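Local coordinates for protein N5-carboxyaminoimidazole ribonucleotide synthetase (Bacillus anthracis, PDB 3R5H) that probably catalyses the ATP-dependent carboxylation of 5-aminoimidazole ribonucleotide (AIR) to N5-carboxyaminoimidazole ribonucleotide, a step of purine biosynthesis, at residues 318-323 with 352-357; 26-31 with 342-347; 82-87 with 275-280. One frame throughout, in Å; residues are numbered along the deposited sequence.

Contact 1 (318-323 with 352-357); sequences MVNILG and QRKMGH. With AIR (5-aminoimidazole ribonucleotide), chain D.
H357, I321 and L322 bury the largest areas where strand 318-322 meets the antiparallel strand 354-357. H357 forms a non-hydrogen-bonded pair with N320 and makes a bent CA-H...O contact, H357 CA to V319 O 3.2 Å. With CG set between the backbone N and the carbonyl carbon (chi1 67°), the imidazole rises from the same sheet face as the side chains of N320, L322 and K354. M318 crosses it at about a right angle, M318 CG lying 4.0 Å from H357 CD2 and its sulfur approaching the ring obliquely. Outside the two segments, Y344 OH holds H357 ND1, and the rings of H342 and H284 stack on the imidazole.

I321 projects from the other face, opposite G356. With only glycine across from it, I321 lays CD1 against the partner backbone, 3.6 Å from H357 C. I321 N bonds G356 O at 2.9 Å, while I321 O takes M355 N at 2.8 Å and G356 N more weakly. M355 and G356 thus share one residue as partner, a classic beta bulge.

Past the bulge, L322 pairs with K354. The two side chains run side by side, L322 CD2 being 4.0 Å from K354 CG, and the lysine ammonium continues to N281. R353 O accepts G323 N at 2.9 Å. The extended R353 side chain leads away from the strands to AIR, where R353 NH2 meets phosphate oxygen O7 at 3.1 Å (171° at the hydrogen) and NE bonds O8. These bonds reach the phosphate at the guanidinium edge; a positive group faces a negative one there and probably offsets part of the phosphate charge.

Contact 2 (26-31 with 342-347); sequences GRMMAL and HLYGKE. With AIR (5-aminoimidazole ribonucleotide), chain D.
R27 and M28 of helix 24-35 pack on Y344 in a buried interdomain contact that joins the Rossmann-like N-terminal part of the chain to the turn after strand 339-343, the outermost on its side of the large antiparallel sheet within this chain. No direct hydrogen bond crosses it. R27 is extended from CG to NE, with CG anti to the R27 backbone N (chi1 177°), and brings its guanidinium to the turn, with Y344 O over one face, 3.1 Å above the plane and offset toward the rim. R27 NH1 is 3.4 Å from Y344 O, but the angle is too poor for a bond.

The N-H groups of R27 find other partners. A water lying in the guanidinium plane accepts from R27 NE at 2.9 Å and lies 3.0 Å from L343 O, within hydrogen-bonding distance, linking helix and strand. NH1 goes to P50 O, and NH2 to K34 O of the second subunit, whose backbone L343 also bonds; this ties the junction to the dimer interface. G345, with positive phi (77°), turns the chain close by the guanidinium.

M28 supplies the apolar half. Its thioether crosses the tyrosine obliquely, M28 CE standing 3.9 Å from Y344 CE2, with SD 5.2 Å from the Y344 ring centroid, a Met-aromatic contact. Beyond the turn, K346 stretches out so that its NZ bonds AIR O8 at 2.8 Å; K354 O and Q24 OE1 also receive this ammonium.

A carbonyl oxygen above a cationic plane suggests electrostatic attraction, while K346 would help to neutralise the AIR phosphate.

Contact 3 (82-87 with 275-280); sequences EFENID and LAPRPH. With AIR (5-aminoimidazole ribonucleotide), chain D.
E84 and R278 form the one salt bridge across this contact, between the loop after strand 78-81 and the turn that ends strand 270-276. R278 NE donates to E84 OE2 at 2.8 Å with 161° at the hydrogen. The carboxylate approaches at the guanidinium edge, but the donor comes from above the carboxylate plane, and the two planes stand 82° apart. A second bond, R278 NH1 to P279 O at 3.0 Å, also lies near the guanidinium plane, and together they fix the rotation of the group.

Van der Waals contacts fill in round the ion pair. E84 OE1 rests 3.3 Å from P277 CD, and the backbone of E82 touches R278 through its O, 3.7 Å from R278 CD. P277 centres an inverse gamma turn. A276 CB lies over the centre of one guanidinium face and AIR C4 over the other, 3.2 Å above the plane and offset toward the rim, the aminoimidazole ring being tilted against it.

Hydrogen bonds to the sugar come from E82, whose side chain bends away from R278. Its OE1 takes AIR O2' and its OE2 takes AIR O3', the latter at a very short 2.5 Å. The same two oxygens accept G26 N and G23 N, so backbone amides leading into helix 24-35 and in its first turn position the carboxylate.

E82 follows a strand of the Rossmann-like parallel sheet, beside a glycine-rich turn resembling those of Rossmann-type folds; the contact forms the ribose and base side of the AIR pocket, where the N-terminal part meets the ATP-grasp domain.

Overall arrangement
All three converge on AIR: contacts 1 and 2 grip its phosphate, while contact 3 bonds its ribose and packs against its base. Contacts 1 and 2, with centres about 12 Å apart, join through neighbouring strands 339-343 and 354-361 and through probable hydrogen bonds between Y344 OH and H357 ND1 (2.7 Å) and from K346 NZ to K354 O (2.8 Å). Contact 3 lies about 17 Å, centre to centre, from contact 2 and meets it through G26 N and E82 OE1, 2.9 Å apart. Contacts 1 and 3 stay about 7 Å apart at their nearest atoms. The side chains of K354 and R278 lie about 9 and 8 Å from bound ADP, which probably marks the ATP site.

Contact 1 (318-323 with 352-357)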
loop_
_atom_site.group_PDB
_atom_site.type_symbol
_atom_site.label_atom_id
_atom_site.label_comp_id
_atom_site.label_asym_id
_atom_site.label_seq_id
_atom_site.Cartn_x
_atom_site.Cartn_y
_atom_site.Cartn_z
ATOM N N MET A 318 8.178 -13.447 -4.322
ATOM C CA MET A 318 6.792 -13.594 -3.880
ATOM C C MET A 318 6.505 -15.076 -3.721
ATOM O O MET A 318 6.836 -15.876 -4.594
ATOM C CB MET A 318 5.800 -12.994 -4.899
ATOM C CG MET A 318 4.365 -12.988 -4.396
ATOM S SD MET A 318 3.110 -13.608 -5.545
ATOM C CE MET A 318 3.598 -15.316 -5.841
ATOM N N VAL A 319 5.898 -15.446 -2.600
ATOM C CA VAL A 319 5.513 -16.828 -2.373
ATOM C C VAL A 319 4.036 -16.852 -2.057
ATOM O O VAL A 319 3.576 -16.094 -1.197
ATOM C CB VAL A 319 6.275 -17.442 -1.186
ATOM C CG1 VAL A 319 6.206 -18.976 -1.258
ATOM C CG2 VAL A 319 7.731 -16.956 -1.158
ATOM N N ASN A 320 3.294 -17.695 -2.765
ATOM C CA ASN A 320 1.868 -17.875 -2.513
ATOM C C ASN A 320 1.593 -18.600 -1.202
ATOM O O ASN A 320 2.281 -19.553 -0.843
ATOM C CB ASN A 320 1.190 -18.660 -3.665
ATOM C CG ASN A 320 0.553 -17.749 -4.704
ATOM O OD1 ASN A 320 0.341 -16.557 -4.462
ATOM N ND2 ASN A 320 0.228 -18.312 -5.860
ATOM N N ILE A 321 0.566 -18.156 -0.502
ATOM C CA ILE A 321 0.090 -18.856 0.674
ATOM C C ILE A 321 -1.247 -19.527 0.325
ATOM O O ILE A 321 -2.258 -18.858 0.111
ATOM C CB ILE A 321 -0.044 -17.877 1.868
ATOM C CG1 ILE A 321 1.333 -17.272 2.204
ATOM C CG2 ILE A 321 -0.637 -18.595 3.102
ATOM C CD1 ILE A 321 1.255 -15.947 2.919
ATOM N N LEU A 322 -1.243 -20.851 0.249
ATOM C CA LEU A 322 -2.477 -21.592 -0.022
ATOM C C LEU A 322 -3.099 -21.996 1.315
ATOM O O LEU A 322 -2.489 -21.787 2.364
ATOM C CB LEU A 322 -2.206 -22.812 -0.904
ATOM C CG LEU A 322 -1.331 -22.638 -2.159
ATOM C CD1 LEU A 322 -1.201 -23.998 -2.923
ATOM C CD2 LEU A 322 -1.883 -21.580 -3.098
ATOM N N GLY A 323 -4.312 -22.539 1.287
ATOM C CA GLY A 323 -4.950 -23.023 2.513
ATOM C C GLY A 323 -4.046 -23.973 3.291
ATOM O O GLY A 323 -3.933 -23.869 4.511
ATOM N N GLN A 352 -5.876 -25.927 -1.667
ATOM C CA GLN A 352 -5.187 -25.212 -2.749
ATOM C C GLN A 352 -5.807 -23.834 -3.061
ATOM O O GLN A 352 -5.512 -23.223 -4.093
ATOM C CB GLN A 352 -5.104 -26.097 -3.996
ATOM C CG GLN A 352 -4.270 -27.372 -3.776
ATOM C CD GLN A 352 -4.174 -28.237 -5.020
ATOM O OE1 GLN A 352 -5.191 -28.687 -5.564
ATOM N NE2 GLN A 352 -2.943 -28.490 -5.472
ATOM N N ARG A 353 -6.669 -23.353 -2.169
ATOM C CA ARG A 353 -7.232 -22.008 -2.299
ATOM C C ARG A 353 -6.148 -20.967 -1.988
ATOM O O ARG A 353 -5.371 -21.138 -1.048
ATOM C CB ARG A 353 -8.429 -21.837 -1.366
ATOM C CG ARG A 353 -9.282 -20.612 -1.652
ATOM C CD ARG A 353 -10.551 -20.589 -0.815
ATOM N NE ARG A 353 -11.513 -19.644 -1.378
ATOM C CZ ARG A 353 -12.472 -19.005 -0.700
ATOM N NH1 ARG A 353 -12.620 -19.188 0.607
ATOM N NH2 ARG A 353 -13.288 -18.165 -1.338
ATOM N N LYS A 354 -6.084 -19.905 -2.792
ATOM C CA LYS A 354 -5.143 -18.817 -2.532
ATOM C C LYS A 354 -5.645 -17.925 -1.395
ATOM O O LYS A 354 -6.654 -17.229 -1.542
ATOM C CB LYS A 354 -4.863 -18.010 -3.809
ATOM C CG LYS A 354 -4.222 -18.836 -4.915
ATOM C CD LYS A 354 -4.060 -18.057 -6.233
ATOM C CE LYS A 354 -3.542 -19.012 -7.318
ATOM N NZ LYS A 354 -3.006 -18.336 -8.525
ATOM N N MET A 355 -4.920 -17.954 -0.273
ATOM C CA MET A 355 -5.287 -17.225 0.952
ATOM C C MET A 355 -4.509 -15.933 1.155
ATOM O O MET A 355 -4.952 -15.052 1.893
ATOM C CB MET A 355 -5.093 -18.111 2.195
ATOM C CG MET A 355 -5.783 -19.474 2.108
ATOM S SD MET A 355 -7.575 -19.367 1.827
ATOM C CE MET A 355 -8.076 -18.808 3.452
ATOM N N GLY A 356 -3.351 -15.834 0.506
ATOM C CA GLY A 356 -2.437 -14.729 0.714
ATOM C C GLY A 356 -1.173 -14.908 -0.085
ATOM O O GLY A 356 -1.060 -15.820 -0.919
ATOM N N HIS A 357 -0.226 -14.011 0.152
ATOM C CA HIS A 357 1.107 -14.138 -0.406
ATOM C C HIS A 357 2.097 -13.378 0.467
ATOM O O HIS A 357 1.727 -12.432 1.173
ATOM C CB HIS A 357 1.171 -13.642 -1.872
ATOM C CG HIS A 357 0.952 -12.163 -2.043
ATOM N ND1 HIS A 357 -0.287 -11.621 -2.327
ATOM C CD2 HIS A 357 1.820 -11.121 -2.005
ATOM C CE1 HIS A 357 -0.175 -10.308 -2.428
ATOM N NE2 HIS A 357 1.094 -9.979 -2.242
HETATM N N1 AIR D . -8.839 -14.772 -9.961
HETATM C C2 AIR D . -9.598 -14.362 -10.999
HETATM N N3 AIR D . -9.179 -14.958 -12.148
HETATM C C4 AIR D . -8.129 -15.767 -11.867
HETATM C C5 AIR D . -7.968 -15.607 -10.507
HETATM N N6 AIR D . -7.007 -16.246 -9.789
HETATM C "C1'" AIR D . -8.943 -14.385 -8.524
HETATM C "C2'" AIR D . -10.081 -13.406 -8.339
HETATM C "C3'" AIR D . -11.237 -14.319 -7.949
HETATM C "C4'" AIR D . -10.537 -15.299 -7.033
HETATM O "O4'" AIR D . -9.276 -15.508 -7.685
HETATM O "O2'" AIR D . -9.690 -12.525 -7.281
HETATM O "O3'" AIR D . -12.344 -13.658 -7.325
HETATM C "C5'" AIR D . -11.307 -16.593 -6.835
HETATM O "O5'" AIR D . -10.882 -17.140 -5.588
HETATM P P AIR D . -11.790 -18.172 -4.742
HETATM O O6 AIR D . -12.061 -19.286 -5.727
HETATM O O7 AIR D . -13.024 -17.383 -4.359
HETATM O O8 AIR D . -10.902 -18.538 -3.578
#

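Contact 2 (26-31 with 342-347)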
loop_
_atom_site.group_PDB
_atom_site.type_symbol
_atom_site.label_atom_id
_atom_site.label_comp_id
_atom_site.label_asym_id
_atom_site.label_seq_id
_atom_site.Cartn_x
_atom_site.Cartn_y
_atom_site.Cartn_z
ATOM N N GLY A 26 -9.753 -7.959 -6.849
ATOM C CA GLY A 26 -10.662 -6.840 -6.543
ATOM C C GLY A 26 -10.351 -6.169 -5.216
ATOM O O GLY A 26 -10.387 -4.953 -5.098
ATOM N N ARG A 27 -10.016 -6.954 -4.208
ATOM C CA ARG A 27 -9.664 -6.389 -2.906
ATOM C C ARG A 27 -8.426 -5.476 -2.982
ATOM O O ARG A 27 -8.417 -4.374 -2.452
ATOM C CB ARG A 27 -9.447 -7.514 -1.877
ATOM C CG ARG A 27 -9.000 -7.042 -0.477
ATOM C CD ARG A 27 -8.631 -8.239 0.348
ATOM N NE ARG A 27 -8.095 -7.917 1.677
ATOM C CZ ARG A 27 -8.810 -7.857 2.801
ATOM N NH1 ARG A 27 -10.136 -8.026 2.783
ATOM N NH2 ARG A 27 -8.198 -7.615 3.953
ATOM N N MET A 28 -7.380 -5.951 -3.625
ATOM C CA MET A 28 -6.155 -5.169 -3.749
ATOM C C MET A 28 -6.299 -3.939 -4.656
ATOM O O MET A 28 -5.699 -2.895 -4.362
ATOM C CB MET A 28 -5.008 -6.091 -4.152
ATOM C CG MET A 28 -4.684 -7.077 -3.019
ATOM S SD MET A 28 -3.307 -8.212 -3.312
ATOM C CE MET A 28 -4.083 -9.367 -4.418
ATOM N N MET A 29 -7.106 -4.051 -5.721
ATOM C CA MET A 29 -7.530 -2.895 -6.526
ATOM C C MET A 29 -8.186 -1.852 -5.629
ATOM O O MET A 29 -7.843 -0.668 -5.677
ATOM C CB MET A 29 -8.587 -3.288 -7.578
ATOM C CG MET A 29 -8.085 -3.975 -8.864
ATOM S SD MET A 29 -9.540 -4.387 -9.889
ATOM C CE MET A 29 -8.830 -5.536 -11.069
ATOM N N ALA A 30 -9.159 -2.306 -4.842
ATOM C CA ALA A 30 -9.920 -1.449 -3.940
ATOM C C ALA A 30 -9.027 -0.724 -2.923
ATOM O O ALA A 30 -9.182 0.489 -2.706
ATOM C CB ALA A 30 -11.016 -2.267 -3.219
ATOM N N LEU A 31 -8.084 -1.449 -2.322
ATOM C CA LEU A 31 -7.212 -0.859 -1.313
ATOM C C LEU A 31 -6.321 0.210 -1.946
ATOM O O LEU A 31 -6.061 1.253 -1.330
ATOM C CB LEU A 31 -6.366 -1.928 -0.590
ATOM C CG LEU A 31 -7.149 -2.877 0.334
ATOM C CD1 LEU A 31 -6.358 -4.143 0.633
ATOM C CD2 LEU A 31 -7.595 -2.184 1.640
ATOM N N HIS A 342 0.748 -10.542 3.004
ATOM C CA HIS A 342 -0.560 -10.116 2.512
ATOM C C HIS A 342 -1.545 -11.262 2.684
ATOM O O HIS A 342 -1.302 -12.358 2.194
ATOM C CB HIS A 342 -0.479 -9.676 1.037
ATOM C CG HIS A 342 0.432 -8.507 0.811
ATOM N ND1 HIS A 342 -0.035 -7.219 0.639
ATOM C CD2 HIS A 342 1.786 -8.424 0.774
ATOM C CE1 HIS A 342 0.989 -6.397 0.492
ATOM N NE2 HIS A 342 2.107 -7.101 0.572
ATOM N N LEU A 343 -2.627 -11.026 3.418
ATOM C CA LEU A 343 -3.671 -12.050 3.597
ATOM C C LEU A 343 -5.000 -11.453 3.191
ATOM O O LEU A 343 -5.275 -10.310 3.507
ATOM C CB LEU A 343 -3.701 -12.588 5.033
ATOM C CG LEU A 343 -2.447 -13.398 5.440
ATOM C CD1 LEU A 343 -2.407 -13.621 6.956
ATOM C CD2 LEU A 343 -2.330 -14.744 4.687
ATOM N N TYR A 344 -5.808 -12.229 2.481
ATOM C CA TYR A 344 -6.934 -11.679 1.727
ATOM C C TYR A 344 -8.269 -11.677 2.474
ATOM O O TYR A 344 -9.260 -11.163 1.967
ATOM C CB TYR A 344 -7.102 -12.422 0.394
ATOM C CG TYR A 344 -5.855 -12.600 -0.445
ATOM C CD1 TYR A 344 -5.633 -13.787 -1.117
ATOM C CD2 TYR A 344 -4.906 -11.571 -0.592
ATOM C CE1 TYR A 344 -4.500 -13.975 -1.926
ATOM C CE2 TYR A 344 -3.752 -11.762 -1.373
ATOM C CZ TYR A 344 -3.568 -12.966 -2.033
ATOM O OH TYR A 344 -2.461 -13.174 -2.820
ATOM N N GLY A 345 -8.299 -12.229 3.678
ATOM C CA GLY A 345 -9.522 -12.217 4.469
ATOM C C GLY A 345 -10.563 -13.232 4.036
ATOM O O GLY A 345 -11.756 -13.023 4.262
ATOM N N LYS A 346 -10.136 -14.322 3.400
ATOM C CA LYS A 346 -11.089 -15.351 2.974
ATOM C C LYS A 346 -11.612 -16.137 4.183
ATOM O O LYS A 346 -10.845 -16.507 5.072
ATOM C CB LYS A 346 -10.497 -16.277 1.909
ATOM C CG LYS A 346 -10.542 -15.680 0.505
ATOM C CD LYS A 346 -9.657 -16.422 -0.481
ATOM C CE LYS A 346 -9.735 -15.799 -1.876
ATOM N NZ LYS A 346 -8.996 -16.557 -2.936
ATOM N N GLU A 347 -12.929 -16.336 4.215
ATOM C CA GLU A 347 -13.606 -16.986 5.337
ATOM C C GLU A 347 -13.240 -18.458 5.392
ATOM O O GLU A 347 -12.720 -18.959 6.393
ATOM C CB GLU A 347 -15.121 -16.869 5.171
ATOM C CG GLU A 347 -15.761 -15.684 5.848
ATOM C CD GLU A 347 -17.242 -15.908 6.104
ATOM O OE1 GLU A 347 -18.041 -14.978 5.854
ATOM O OE2 GLU A 347 -17.608 -17.020 6.557
HETATM N N1 AIR D . -8.839 -14.772 -9.961
HETATM C C2 AIR D . -9.598 -14.362 -10.999
HETATM N N3 AIR D . -9.179 -14.958 -12.148
HETATM C C4 AIR D . -8.129 -15.767 -11.867
HETATM C C5 AIR D . -7.968 -15.607 -10.507
HETATM N N6 AIR D . -7.007 -16.246 -9.789
HETATM C "C1'" AIR D . -8.943 -14.385 -8.524
HETATM C "C2'" AIR D . -10.081 -13.406 -8.339
HETATM C "C3'" AIR D . -11.237 -14.319 -7.949
HETATM C "C4'" AIR D . -10.537 -15.299 -7.033
HETATM O "O4'" AIR D . -9.276 -15.508 -7.685
HETATM O "O2'" AIR D . -9.690 -12.525 -7.281
HETATM O "O3'" AIR D . -12.344 -13.658 -7.325
HETATM C "C5'" AIR D . -11.307 -16.593 -6.835
HETATM O "O5'" AIR D . -10.882 -17.140 -5.588
HETATM P P AIR D . -11.790 -18.172 -4.742
HETATM O O6 AIR D . -12.061 -19.286 -5.727
HETATM O O7 AIR D . -13.024 -17.383 -4.359
HETATM O O8 AIR D . -10.902 -18.538 -3.578
HETATM O O HOH W 1 -5.246 -8.109 1.461
#

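Contact 3 (82-87 with 275-280)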
loop_
_atom_site.group_PDB
_atom_site.type_symbol
_atom_site.label_atom_id
_atom_site.label_comp_id
_atom_site.label_asym_id
_atom_site.label_seq_id
_atom_site.Cartn_x
_atom_site.Cartn_y
_atom_site.Cartn_z
ATOM N N GLU A 82 -12.507 -8.096 -12.173
ATOM C CA GLU A 82 -11.480 -9.115 -11.948
ATOM C C GLU A 82 -11.942 -10.489 -12.484
ATOM O O GLU A 82 -11.136 -11.352 -12.845
ATOM C CB GLU A 82 -11.116 -9.199 -10.455
ATOM C CG GLU A 82 -12.294 -9.484 -9.550
ATOM C CD GLU A 82 -11.995 -10.539 -8.490
ATOM O OE1 GLU A 82 -10.974 -10.421 -7.786
ATOM O OE2 GLU A 82 -12.812 -11.470 -8.341
ATOM N N PHE A 83 -13.251 -10.692 -12.532
ATOM C CA PHE A 83 -13.798 -11.920 -13.089
ATOM C C PHE A 83 -13.816 -11.772 -14.607
ATOM O O PHE A 83 -14.352 -10.799 -15.139
ATOM C CB PHE A 83 -15.201 -12.171 -12.532
ATOM C CG PHE A 83 -15.870 -13.390 -13.096
ATOM C CD1 PHE A 83 -16.953 -13.261 -13.959
ATOM C CD2 PHE A 83 -15.416 -14.667 -12.769
ATOM C CE1 PHE A 83 -17.594 -14.396 -14.495
ATOM C CE2 PHE A 83 -16.048 -15.822 -13.303
ATOM C CZ PHE A 83 -17.136 -15.683 -14.159
ATOM N N GLU A 84 -13.195 -12.727 -15.291
ATOM C CA GLU A 84 -13.056 -12.704 -16.745
ATOM C C GLU A 84 -14.254 -13.249 -17.511
ATOM O O GLU A 84 -14.565 -12.770 -18.595
ATOM C CB GLU A 84 -11.829 -13.505 -17.157
ATOM C CG GLU A 84 -10.555 -12.737 -17.040
ATOM C CD GLU A 84 -9.387 -13.639 -16.776
ATOM O OE1 GLU A 84 -8.487 -13.687 -17.630
ATOM O OE2 GLU A 84 -9.381 -14.310 -15.718
ATOM N N ASN A 85 -14.919 -14.247 -16.958
ATOM C CA ASN A 85 -15.925 -15.001 -17.717
ATOM C C ASN A 85 -17.307 -14.318 -17.867
ATOM O O ASN A 85 -18.338 -14.996 -17.884
ATOM C CB ASN A 85 -16.039 -16.427 -17.135
ATOM C CG ASN A 85 -16.906 -17.357 -17.978
ATOM O OD1 ASN A 85 -17.026 -17.192 -19.198
ATOM N ND2 ASN A 85 -17.506 -18.357 -17.324
ATOM N N ILE A 86 -17.319 -12.986 -18.004
ATOM C CA ILE A 86 -18.564 -12.209 -18.180
ATOM C C ILE A 86 -19.117 -12.419 -19.592
ATOM O O ILE A 86 -18.385 -12.341 -20.580
ATOM C CB ILE A 86 -18.361 -10.685 -17.914
ATOM C CG1 ILE A 86 -17.713 -10.445 -16.550
ATOM C CG2 ILE A 86 -19.694 -9.925 -17.983
ATOM C CD1 ILE A 86 -16.977 -9.116 -16.456
ATOM N N ASP A 87 -20.409 -12.684 -19.702
ATOM C CA ASP A 87 -20.918 -13.066 -21.000
ATOM C C ASP A 87 -21.097 -11.851 -21.907
ATOM O O ASP A 87 -20.993 -10.708 -21.457
ATOM C CB ASP A 87 -22.149 -13.994 -20.896
ATOM C CG ASP A 87 -23.357 -13.320 -20.318
ATOM O OD1 ASP A 87 -24.222 -14.047 -19.776
ATOM O OD2 ASP A 87 -23.467 -12.078 -20.397
ATOM N N LEU A 275 -2.322 -14.988 -21.968
ATOM C CA LEU A 275 -2.600 -13.625 -21.592
ATOM C C LEU A 275 -3.727 -13.586 -20.580
ATOM O O LEU A 275 -4.651 -14.420 -20.628
ATOM C CB LEU A 275 -2.991 -12.806 -22.823
ATOM C CG LEU A 275 -2.101 -12.876 -24.058
ATOM C CD1 LEU A 275 -2.688 -12.040 -25.212
ATOM C CD2 LEU A 275 -0.671 -12.420 -23.709
ATOM N N ALA A 276 -3.642 -12.625 -19.664
ATOM C CA ALA A 276 -4.721 -12.334 -18.729
ATOM C C ALA A 276 -4.928 -10.829 -18.708
ATOM O O ALA A 276 -4.006 -10.081 -18.368
ATOM C CB ALA A 276 -4.385 -12.868 -17.319
ATOM N N PRO A 277 -6.132 -10.371 -19.100
ATOM C CA PRO A 277 -6.438 -8.928 -19.190
ATOM C C PRO A 277 -6.870 -8.330 -17.838
ATOM O O PRO A 277 -7.964 -7.780 -17.701
ATOM C CB PRO A 277 -7.576 -8.878 -20.220
ATOM C CG PRO A 277 -8.280 -10.210 -20.083
ATOM C CD PRO A 277 -7.273 -11.216 -19.514
ATOM N N ARG A 278 -5.981 -8.426 -16.852
ATOM C CA ARG A 278 -6.282 -8.074 -15.479
ATOM C C ARG A 278 -5.005 -8.159 -14.679
ATOM O O ARG A 278 -4.056 -8.804 -15.120
ATOM C CB ARG A 278 -7.312 -9.074 -14.883
ATOM C CG ARG A 278 -6.960 -10.539 -15.083
ATOM C CD ARG A 278 -7.690 -11.462 -14.120
ATOM N NE ARG A 278 -7.353 -12.863 -14.397
ATOM C CZ ARG A 278 -6.325 -13.527 -13.865
ATOM N NH1 ARG A 278 -5.486 -12.943 -13.000
ATOM N NH2 ARG A 278 -6.129 -14.793 -14.196
ATOM N N PRO A 279 -4.982 -7.534 -13.485
ATOM C CA PRO A 279 -3.920 -7.814 -12.527
ATOM C C PRO A 279 -3.805 -9.320 -12.314
ATOM O O PRO A 279 -4.820 -10.047 -12.371
ATOM C CB PRO A 279 -4.412 -7.145 -11.246
ATOM C CG PRO A 279 -5.293 -6.043 -11.700
ATOM C CD PRO A 279 -5.920 -6.504 -12.993
ATOM N N HIS A 280 -2.580 -9.777 -12.061
ATOM C CA HIS A 280 -2.256 -11.203 -12.095
ATOM C C HIS A 280 -1.399 -11.628 -10.905
ATOM O O HIS A 280 -0.648 -10.842 -10.344
ATOM C CB HIS A 280 -1.529 -11.488 -13.411
ATOM C CG HIS A 280 -1.310 -12.937 -13.699
ATOM N ND1 HIS A 280 -0.139 -13.590 -13.374
ATOM C CD2 HIS A 280 -2.088 -13.846 -14.333
ATOM C CE1 HIS A 280 -0.221 -14.850 -13.771
ATOM N NE2 HIS A 280 -1.395 -15.030 -14.351
HETATM N N1 AIR D . -8.839 -14.772 -9.961
HETATM C C2 AIR D . -9.598 -14.362 -10.999
HETATM N N3 AIR D . -9.179 -14.958 -12.148
HETATM C C4 AIR D . -8.129 -15.767 -11.867
HETATM C C5 AIR D . -7.968 -15.607 -10.507
HETATM N N6 AIR D . -7.007 -16.246 -9.789
HETATM C "C1'" AIR D . -8.943 -14.385 -8.524
HETATM C "C2'" AIR D . -10.081 -13.406 -8.339
HETATM C "C3'" AIR D . -11.237 -14.319 -7.949
HETATM C "C4'" AIR D . -10.537 -15.299 -7.033
HETATM O "O4'" AIR D . -9.276 -15.508 -7.685
HETATM O "O2'" AIR D . -9.690 -12.525 -7.281
HETATM O "O3'" AIR D . -12.344 -13.658 -7.325
HETATM C "C5'" AIR D . -11.307 -16.593 -6.835
HETATM O "O5'" AIR D . -10.882 -17.140 -5.588
HETATM P P AIR D . -11.790 -18.172 -4.742
HETATM O O6 AIR D . -12.061 -19.286 -5.727
HETATM O O7 AIR D . -13.024 -17.383 -4.359
HETATM O O8 AIR D . -10.902 -18.538 -3.578
#